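Local structure of sulfite reductase [ferredoxin] (Mycobacterium tuberculosis, 1ZJ8) at residues A[351-356]-A[400-405]; A[373-378]-A[407-412]; A[384-387]-A[391-394]. The protein probably reduces sulfite to sulfide with electrons from ferredoxin, using a siroheme and a [4Fe-4S] cluster, for the biosynthesis of sulfur-containing amino acids and cofactors. All blocks are in the same frame, centred on the assembly; numbering follows the deposited sequence.

Contact 1 (A[351-356]-A[400-405]); sequences GLNAVG and ALLDDL
Val355 has CG1 anti to its backbone N (chi1 174°), which leaves CG2 as the methyl that meets Leu402. Leu402 swings CG away from its own backbone N (chi1 -172°), and a chi2 of 55° then sets CD1 over the strand. Leu402 CD1 lies 3.4 Å from Val355 CG2, and the two side chains cross obliquely. The other branch, Leu402 CD2, is 4.3 Å from Asn353 ND2. That approach is loose, and no hydrogen bond joins the two segments. The backbones stay well apart: the CA atoms of Asn353 and Leu402 are 8.0 Å from each other. This is a helix lying on a beta sheet, within the second ferredoxin-like half domain of the nitrite and sulfite reductase family. Helix 399-411 follows strand 392-397 directly and folds back over it and over strand 353-357. Leu402 also rests on Val345 and Ile397, so its side chain reaches over three neighbouring strands of the sheet. Asn353 is buried, and its amide is held beside the start of the helix. ND2 donates to Asp399 OD1 and to Ile397 O. These two bonds occupy the ND2 nitrogen and fix its place next to the apolar branch of Leu402. One turn further along the helix, Leu405 also faces the sheet and packs on Ile397.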
loop_
_atom_site.group_PDB
_atom_site.type_symbol
_atom_site.label_atom_id
_atom_site.label_comp_id
_atom_site.label_asym_id
_atom_site.label_seq_id
_atom_site.Cartn_x
_atom_site.Cartn_y
_atom_site.Cartn_z
ATOM N N GLY A 351 -7.395 -22.498 17.570
ATOM C CA GLY A 351 -6.997 -23.883 17.425
ATOM C C GLY A 351 -6.981 -24.342 15.980
ATOM O O GLY A 351 -6.475 -25.420 15.696
ATOM N N LEU A 352 -7.537 -23.538 15.073
ATOM C CA LEU A 352 -7.503 -23.844 13.654
ATOM C C LEU A 352 -6.216 -23.301 13.006
ATOM O O LEU A 352 -5.242 -23.002 13.696
ATOM C CB LEU A 352 -8.752 -23.279 12.964
ATOM C CG LEU A 352 -10.074 -23.744 13.576
ATOM C CD1 LEU A 352 -11.267 -23.123 12.832
ATOM C CD2 LEU A 352 -10.151 -25.270 13.620
ATOM N N ASN A 353 -6.190 -23.198 11.677
ATOM C CA ASN A 353 -5.017 -22.707 10.980
ATOM C C ASN A 353 -5.289 -21.530 10.093
ATOM O O ASN A 353 -6.366 -21.393 9.535
ATOM C CB ASN A 353 -4.438 -23.792 10.085
ATOM C CG ASN A 353 -3.949 -24.975 10.860
ATOM O OD1 ASN A 353 -2.825 -24.984 11.391
ATOM N ND2 ASN A 353 -4.796 -26.004 10.928
ATOM N N ALA A 354 -4.276 -20.693 9.941
ATOM C CA ALA A 354 -4.231 -19.688 8.878
ATOM C C ALA A 354 -3.212 -20.087 7.800
ATOM O O ALA A 354 -2.103 -20.516 8.108
ATOM C CB ALA A 354 -3.843 -18.318 9.454
ATOM N N VAL A 355 -3.571 -19.877 6.546
ATOM C CA VAL A 355 -2.736 -20.241 5.407
ATOM C C VAL A 355 -2.532 -18.989 4.557
ATOM O O VAL A 355 -3.496 -18.418 4.063
ATOM C CB VAL A 355 -3.451 -21.339 4.571
ATOM C CG1 VAL A 355 -2.712 -21.662 3.284
ATOM C CG2 VAL A 355 -3.637 -22.577 5.417
ATOM N N GLY A 356 -1.291 -18.541 4.404
ATOM C CA GLY A 356 -0.998 -17.377 3.545
ATOM C C GLY A 356 -0.446 -17.807 2.192
ATOM O O GLY A 356 0.404 -18.701 2.113
ATOM N N ALA A 400 -7.931 -31.287 9.342
ATOM C CA ALA A 400 -8.427 -32.299 8.408
ATOM C C ALA A 400 -8.471 -31.818 6.939
ATOM O O ALA A 400 -8.215 -32.582 6.007
ATOM C CB ALA A 400 -9.813 -32.748 8.843
ATOM N N LEU A 401 -8.799 -30.548 6.753
ATOM C CA LEU A 401 -9.107 -29.996 5.452
ATOM C C LEU A 401 -7.944 -29.213 4.880
ATOM O O LEU A 401 -8.020 -28.699 3.755
ATOM C CB LEU A 401 -10.332 -29.080 5.605
ATOM C CG LEU A 401 -11.581 -29.803 6.141
ATOM C CD1 LEU A 401 -12.686 -28.846 6.528
ATOM C CD2 LEU A 401 -12.080 -30.822 5.111
ATOM N N LEU A 402 -6.875 -29.101 5.659
ATOM C CA LEU A 402 -5.760 -28.227 5.298
ATOM C C LEU A 402 -5.149 -28.626 3.980
ATOM O O LEU A 402 -5.093 -27.832 3.062
ATOM C CB LEU A 402 -4.671 -28.246 6.375
ATOM C CG LEU A 402 -3.505 -27.251 6.277
ATOM C CD1 LEU A 402 -4.018 -25.832 6.187
ATOM C CD2 LEU A 402 -2.600 -27.372 7.493
ATOM N N ASP A 403 -4.702 -29.867 3.888
ATOM C CA ASP A 403 -4.019 -30.332 2.683
ATOM C C ASP A 403 -4.783 -30.074 1.411
ATOM O O ASP A 403 -4.184 -29.595 0.445
ATOM C CB ASP A 403 -3.710 -31.824 2.750
ATOM C CG ASP A 403 -2.514 -32.131 3.617
ATOM O OD1 ASP A 403 -1.492 -31.402 3.530
ATOM O OD2 ASP A 403 -2.608 -33.104 4.399
ATOM N N ASP A 404 -6.082 -30.410 1.399
ATOM C CA ASP A 404 -6.928 -30.186 0.212
ATOM C C ASP A 404 -6.977 -28.723 -0.197
ATOM O O ASP A 404 -6.754 -28.418 -1.367
ATOM C CB ASP A 404 -8.331 -30.758 0.399
ATOM C CG ASP A 404 -8.344 -32.288 0.338
ATOM O OD1 ASP A 404 -7.397 -32.901 -0.217
ATOM O OD2 ASP A 404 -9.304 -32.883 0.857
ATOM N N LEU A 405 -7.214 -27.821 0.756
ATOM C CA LEU A 405 -7.132 -26.380 0.482
ATOM C C LEU A 405 -5.791 -25.979 -0.179
ATOM O O LEU A 405 -5.760 -25.375 -1.243
ATOM C CB LEU A 405 -7.309 -25.581 1.767
ATOM C CG LEU A 405 -7.440 -24.076 1.543
ATOM C CD1 LEU A 405 -8.706 -23.821 0.750
ATOM C CD2 LEU A 405 -7.495 -23.307 2.834
#

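Contact 2 (A[373-378]-A[407-412])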
loop_
_atom_site.group_PDB
_atom_site.type_symbol
_atom_site.label_atom_id
_atom_site.label_comp_id
_atom_site.label_asym_id
_atom_site.label_seq_id
_atom_site.Cartn_x
_atom_site.Cartn_y
_atom_site.Cartn_z
ATOM N N ALA A 373 -13.114 -18.293 -3.237
ATOM C CA ALA A 373 -14.332 -18.265 -2.429
ATOM C C ALA A 373 -14.941 -19.655 -2.278
ATOM O O ALA A 373 -15.405 -20.003 -1.188
ATOM C CB ALA A 373 -15.342 -17.292 -3.013
ATOM N N ASP A 374 -14.911 -20.449 -3.349
ATOM C CA ASP A 374 -15.462 -21.824 -3.322
ATOM C C ASP A 374 -14.582 -22.793 -2.539
ATOM O O ASP A 374 -15.087 -23.714 -1.870
ATOM C CB ASP A 374 -15.728 -22.331 -4.751
ATOM C CG ASP A 374 -16.760 -21.470 -5.479
ATOM O OD1 ASP A 374 -17.748 -21.074 -4.818
ATOM O OD2 ASP A 374 -16.570 -21.144 -6.679
ATOM N N LEU A 375 -13.267 -22.574 -2.619
ATOM C CA LEU A 375 -12.316 -23.308 -1.786
ATOM C C LEU A 375 -12.559 -23.001 -0.308
ATOM O O LEU A 375 -12.532 -23.906 0.534
ATOM C CB LEU A 375 -10.880 -22.945 -2.153
ATOM C CG LEU A 375 -10.351 -23.503 -3.474
ATOM C CD1 LEU A 375 -8.990 -22.907 -3.793
ATOM C CD2 LEU A 375 -10.276 -25.021 -3.426
ATOM N N MET A 376 -12.809 -21.734 0.007
ATOM C CA MET A 376 -13.147 -21.366 1.365
ATOM C C MET A 376 -14.394 -22.114 1.868
ATOM O O MET A 376 -14.419 -22.610 3.003
ATOM C CB MET A 376 -13.345 -19.860 1.453
ATOM C CG MET A 376 -12.035 -19.092 1.430
ATOM S SD MET A 376 -12.208 -17.291 1.436
ATOM C CE MET A 376 -13.045 -17.039 3.000
ATOM N N ALA A 377 -15.418 -22.206 1.021
ATOM C CA ALA A 377 -16.658 -22.906 1.393
ATOM C C ALA A 377 -16.378 -24.371 1.623
ATOM O O ALA A 377 -16.800 -24.912 2.639
ATOM C CB ALA A 377 -17.718 -22.754 0.357
ATOM N N ARG A 378 -15.664 -25.020 0.694
ATOM C CA ARG A 378 -15.209 -26.413 0.917
ATOM C C ARG A 378 -14.482 -26.611 2.255
ATOM O O ARG A 378 -14.521 -27.674 2.823
ATOM C CB ARG A 378 -14.288 -26.895 -0.219
ATOM C CG ARG A 378 -14.939 -27.879 -1.175
ATOM C CD ARG A 378 -13.972 -28.462 -2.214
ATOM N NE ARG A 378 -14.424 -29.797 -2.672
ATOM C CZ ARG A 378 -13.934 -30.984 -2.250
ATOM N NH1 ARG A 378 -12.935 -31.061 -1.347
ATOM N NH2 ARG A 378 -14.435 -32.119 -2.748
ATOM N N ALA A 407 -3.710 -27.603 -1.901
ATOM C CA ALA A 407 -3.580 -28.120 -3.260
ATOM C C ALA A 407 -4.440 -27.301 -4.232
ATOM O O ALA A 407 -3.961 -26.834 -5.274
ATOM C CB ALA A 407 -3.943 -29.593 -3.322
ATOM N N GLY A 408 -5.697 -27.096 -3.876
ATOM C CA GLY A 408 -6.559 -26.212 -4.646
ATOM C C GLY A 408 -5.943 -24.853 -4.932
ATOM O O GLY A 408 -6.046 -24.347 -6.056
ATOM N N LEU A 409 -5.310 -24.264 -3.911
ATOM C CA LEU A 409 -4.702 -22.952 -4.010
ATOM C C LEU A 409 -3.527 -22.973 -4.975
ATOM O O LEU A 409 -3.356 -22.068 -5.784
ATOM C CB LEU A 409 -4.243 -22.498 -2.624
ATOM C CG LEU A 409 -5.353 -22.078 -1.651
ATOM C CD1 LEU A 409 -4.779 -21.876 -0.280
ATOM C CD2 LEU A 409 -6.039 -20.814 -2.085
ATOM N N ASP A 410 -2.716 -24.019 -4.873
ATOM C CA ASP A 410 -1.611 -24.250 -5.829
ATOM C C ASP A 410 -2.118 -24.340 -7.271
ATOM O O ASP A 410 -1.562 -23.734 -8.164
ATOM C CB ASP A 410 -0.833 -25.555 -5.500
ATOM C CG ASP A 410 0.272 -25.359 -4.455
ATOM O OD1 ASP A 410 0.736 -24.211 -4.228
ATOM O OD2 ASP A 410 0.691 -26.385 -3.862
ATOM N N ALA A 411 -3.174 -25.119 -7.484
ATOM C CA ALA A 411 -3.725 -25.275 -8.819
ATOM C C ALA A 411 -4.172 -23.931 -9.439
ATOM O O ALA A 411 -4.223 -23.813 -10.655
ATOM C CB ALA A 411 -4.838 -26.252 -8.796
ATOM N N LEU A 412 -4.488 -22.932 -8.609
ATOM C CA LEU A 412 -4.752 -21.564 -9.088
ATOM C C LEU A 412 -3.502 -20.679 -9.136
ATOM O O LEU A 412 -3.597 -19.508 -9.464
ATOM C CB LEU A 412 -5.756 -20.866 -8.186
ATOM C CG LEU A 412 -7.152 -21.456 -8.105
ATOM C CD1 LEU A 412 -7.777 -21.015 -6.805
ATOM C CD2 LEU A 412 -7.970 -20.992 -9.275
#
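Leu375 reaches across from helix 366-379 and packs on the last turn of helix 399-411. Its CD1 methyl does most of the touching. Leu375 CD1 lies 3.8 Å from Gly408 C and 4.0 Å from Leu409 CD2. The second methyl, Leu375 CD2, sits 4.1 Å from Gly408 CA. Gly408 has no side chain, so the leucine can come right onto the backbone of the helix. The CA atoms of Leu375 and Gly408 are 7.1 Å apart, the shortest such separation between the two segments. Leu375 holds CG beside its backbone N (chi1 -73°), and the extended branch beyond it carries CD1 to the far helix. Leu412 completes the apolar cluster. Leu412 CD1 meets Leu375 CD1 tip to tip at 3.8 Å. No hydrogen bond links the two segments. In the ferredoxin-like half domain these two helices lie on the same face of one antiparallel sheet. The inner side of the contact is the packed one: Leu409 is buried and continues onto Val355 and Val357 of strand 353-357. Met376 faces the sheet and also touches Ala118 and Leu121 of helix 118-131. The outer side is much looser. Arg378 on one helix, and Ala407 and Ala411 on the other, form its exposed edge and make no contact with each other across the two segments. Asp374, also exposed, forms a salt bridge through OD1 with Arg122 NH1.

Contact 3 (A[384-387]-A[391-394])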
loop_
_atom_site.group_PDB
_atom_site.type_symbol
_atom_site.label_atom_id
_atom_site.label_comp_id
_atom_site.label_asym_id
_atom_site.label_seq_id
_atom_site.Cartn_x
_atom_site.Cartn_y
_atom_site.Cartn_z
ATOM N N ILE A 384 -11.153 -14.213 5.151
ATOM C CA ILE A 384 -9.929 -14.073 4.386
ATOM C C ILE A 384 -9.473 -12.616 4.543
ATOM O O ILE A 384 -10.301 -11.712 4.737
ATOM C CB ILE A 384 -10.161 -14.434 2.894
ATOM C CG1 ILE A 384 -8.939 -14.094 2.037
ATOM C CG2 ILE A 384 -11.361 -13.683 2.304
ATOM C CD1 ILE A 384 -8.994 -14.683 0.611
ATOM N N ARG A 385 -8.162 -12.405 4.484
ATOM C CA ARG A 385 -7.575 -11.081 4.605
ATOM C C ARG A 385 -6.590 -10.810 3.468
ATOM O O ARG A 385 -5.783 -11.691 3.123
ATOM C CB ARG A 385 -6.807 -10.974 5.928
ATOM C CG ARG A 385 -7.649 -10.609 7.160
ATOM C CD ARG A 385 -8.142 -11.836 7.892
ATOM N NE ARG A 385 -9.244 -11.538 8.809
ATOM C CZ ARG A 385 -9.106 -11.157 10.081
ATOM N NH1 ARG A 385 -7.917 -11.011 10.647
ATOM N NH2 ARG A 385 -10.187 -10.947 10.807
ATOM N N PHE A 386 -6.616 -9.602 2.910
ATOM C CA PHE A 386 -5.524 -9.168 2.048
ATOM C C PHE A 386 -4.386 -8.594 2.904
ATOM O O PHE A 386 -4.638 -8.136 4.010
ATOM C CB PHE A 386 -6.002 -8.101 1.043
ATOM C CG PHE A 386 -7.090 -8.572 0.076
ATOM C CD1 PHE A 386 -7.041 -9.840 -0.509
ATOM C CD2 PHE A 386 -8.131 -7.717 -0.279
ATOM C CE1 PHE A 386 -8.045 -10.271 -1.401
ATOM C CE2 PHE A 386 -9.120 -8.130 -1.165
ATOM C CZ PHE A 386 -9.077 -9.416 -1.730
ATOM N N THR A 387 -3.165 -8.582 2.363
ATOM C CA THR A 387 -1.916 -8.305 3.117
ATOM C C THR A 387 -1.301 -6.981 2.681
ATOM O O THR A 387 -1.431 -6.581 1.537
ATOM C CB THR A 387 -0.878 -9.450 2.869
ATOM O OG1 THR A 387 -1.469 -10.693 3.257
ATOM C CG2 THR A 387 0.441 -9.306 3.643
ATOM N N LYS A 391 -0.472 -9.926 -0.659
ATOM C CA LYS A 391 -0.697 -11.355 -0.480
ATOM C C LYS A 391 -2.079 -11.577 0.094
ATOM O O LYS A 391 -2.789 -10.620 0.408
ATOM C CB LYS A 391 0.400 -11.942 0.410
ATOM C CG LYS A 391 1.746 -12.157 -0.355
ATOM C CD LYS A 391 2.906 -11.319 0.156
ATOM C CE LYS A 391 4.182 -11.430 -0.723
ATOM N NZ LYS A 391 4.331 -10.476 -1.859
ATOM N N LEU A 392 -2.501 -12.830 0.197
ATOM C CA LEU A 392 -3.758 -13.108 0.899
ATOM C C LEU A 392 -3.670 -14.287 1.841
ATOM O O LEU A 392 -3.008 -15.276 1.546
ATOM C CB LEU A 392 -4.941 -13.283 -0.067
ATOM C CG LEU A 392 -4.709 -13.609 -1.536
ATOM C CD1 LEU A 392 -6.056 -13.908 -2.233
ATOM C CD2 LEU A 392 -4.014 -12.471 -2.255
ATOM N N VAL A 393 -4.368 -14.166 2.968
ATOM C CA VAL A 393 -4.434 -15.255 3.929
ATOM C C VAL A 393 -5.869 -15.610 4.307
ATOM O O VAL A 393 -6.695 -14.730 4.536
ATOM C CB VAL A 393 -3.504 -14.998 5.160
ATOM C CG1 VAL A 393 -2.975 -13.578 5.164
ATOM C CG2 VAL A 393 -4.173 -15.363 6.474
ATOM N N ILE A 394 -6.135 -16.917 4.357
ATOM C CA ILE A 394 -7.432 -17.497 4.736
ATOM C C ILE A 394 -7.391 -18.015 6.168
ATOM O O ILE A 394 -6.511 -18.793 6.492
ATOM C CB ILE A 394 -7.765 -18.756 3.888
ATOM C CG1 ILE A 394 -7.373 -18.601 2.412
ATOM C CG2 ILE A 394 -9.250 -19.106 3.994
ATOM C CD1 ILE A 394 -8.215 -17.630 1.654
#
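A beta hairpin forms this contact. Its short strands 384-386 and 392-394 run antiparallel, at 166° between their directions. Arg385 and Val393 form the hydrogen-bonded pair. Arg385 N donates to Val393 O at 2.7 Å, and Val393 N returns a bond to Arg385 O at 2.9 Å. Both bonds are nearly straight. Ile384 with Ile394 and Phe386 with Leu392 are the non-hydrogen-bonded pairs, and their four side chains share one face of the sheet. There Ile384 CD1 touches Ile394 CD1 and lies 4.2 Å from Leu392 CD1. Leu392 CB sits at the edge of the Phe386 ring, 4.1 Å from Phe386 CD1. The apolar face continues onto Val372 and Met376 of helix 366-379, Leu121 of helix 118-131 and Ile138. Toward the turn, Lys391 O takes two weak hydrogen bonds from Thr387, one from its N at 2.8 Å and one from its OG1 at 3.1 Å. With chi1 at -57°, OG1 lies beside the backbone N, and both donors can reach that carbonyl. The Lys391 chain bends away, and NZ bonds to Tyr389 O within the turn. The Phe386 side chain stays about 9 Å from the bound siroheme, too far to touch it. Main-chain bonds thus set the strand register, while the side chains on the Ile384, Phe386, Leu392 and Ile394 face meet through apolar contacts and the turn end relies on weaker polar ones.

In the fold
All three contacts lie in the second ferredoxin-like half domain, residues 345-412. The centres of contacts 1 and 2 are about 11 Å apart. Those of contacts 1 and 3 are about 14 Å apart, and those of contacts 2 and 3 about 13 Å. Along the chain, strand 353-357 comes first, then helix 366-379, the hairpin and helix 399-411. Contact 3 is nested within the loops closed by the other two, whose segments alternate. Contacts 1 and 2 share helix 399-411; contacts 1 and 3 share the sheet, where strands 353-357 and 392-397 are neighbours. Met376 packs on Ile384 and Ile394, joining contacts 2 and 3. The two helices pack side by side on one sheet face, away from the cofactor sites.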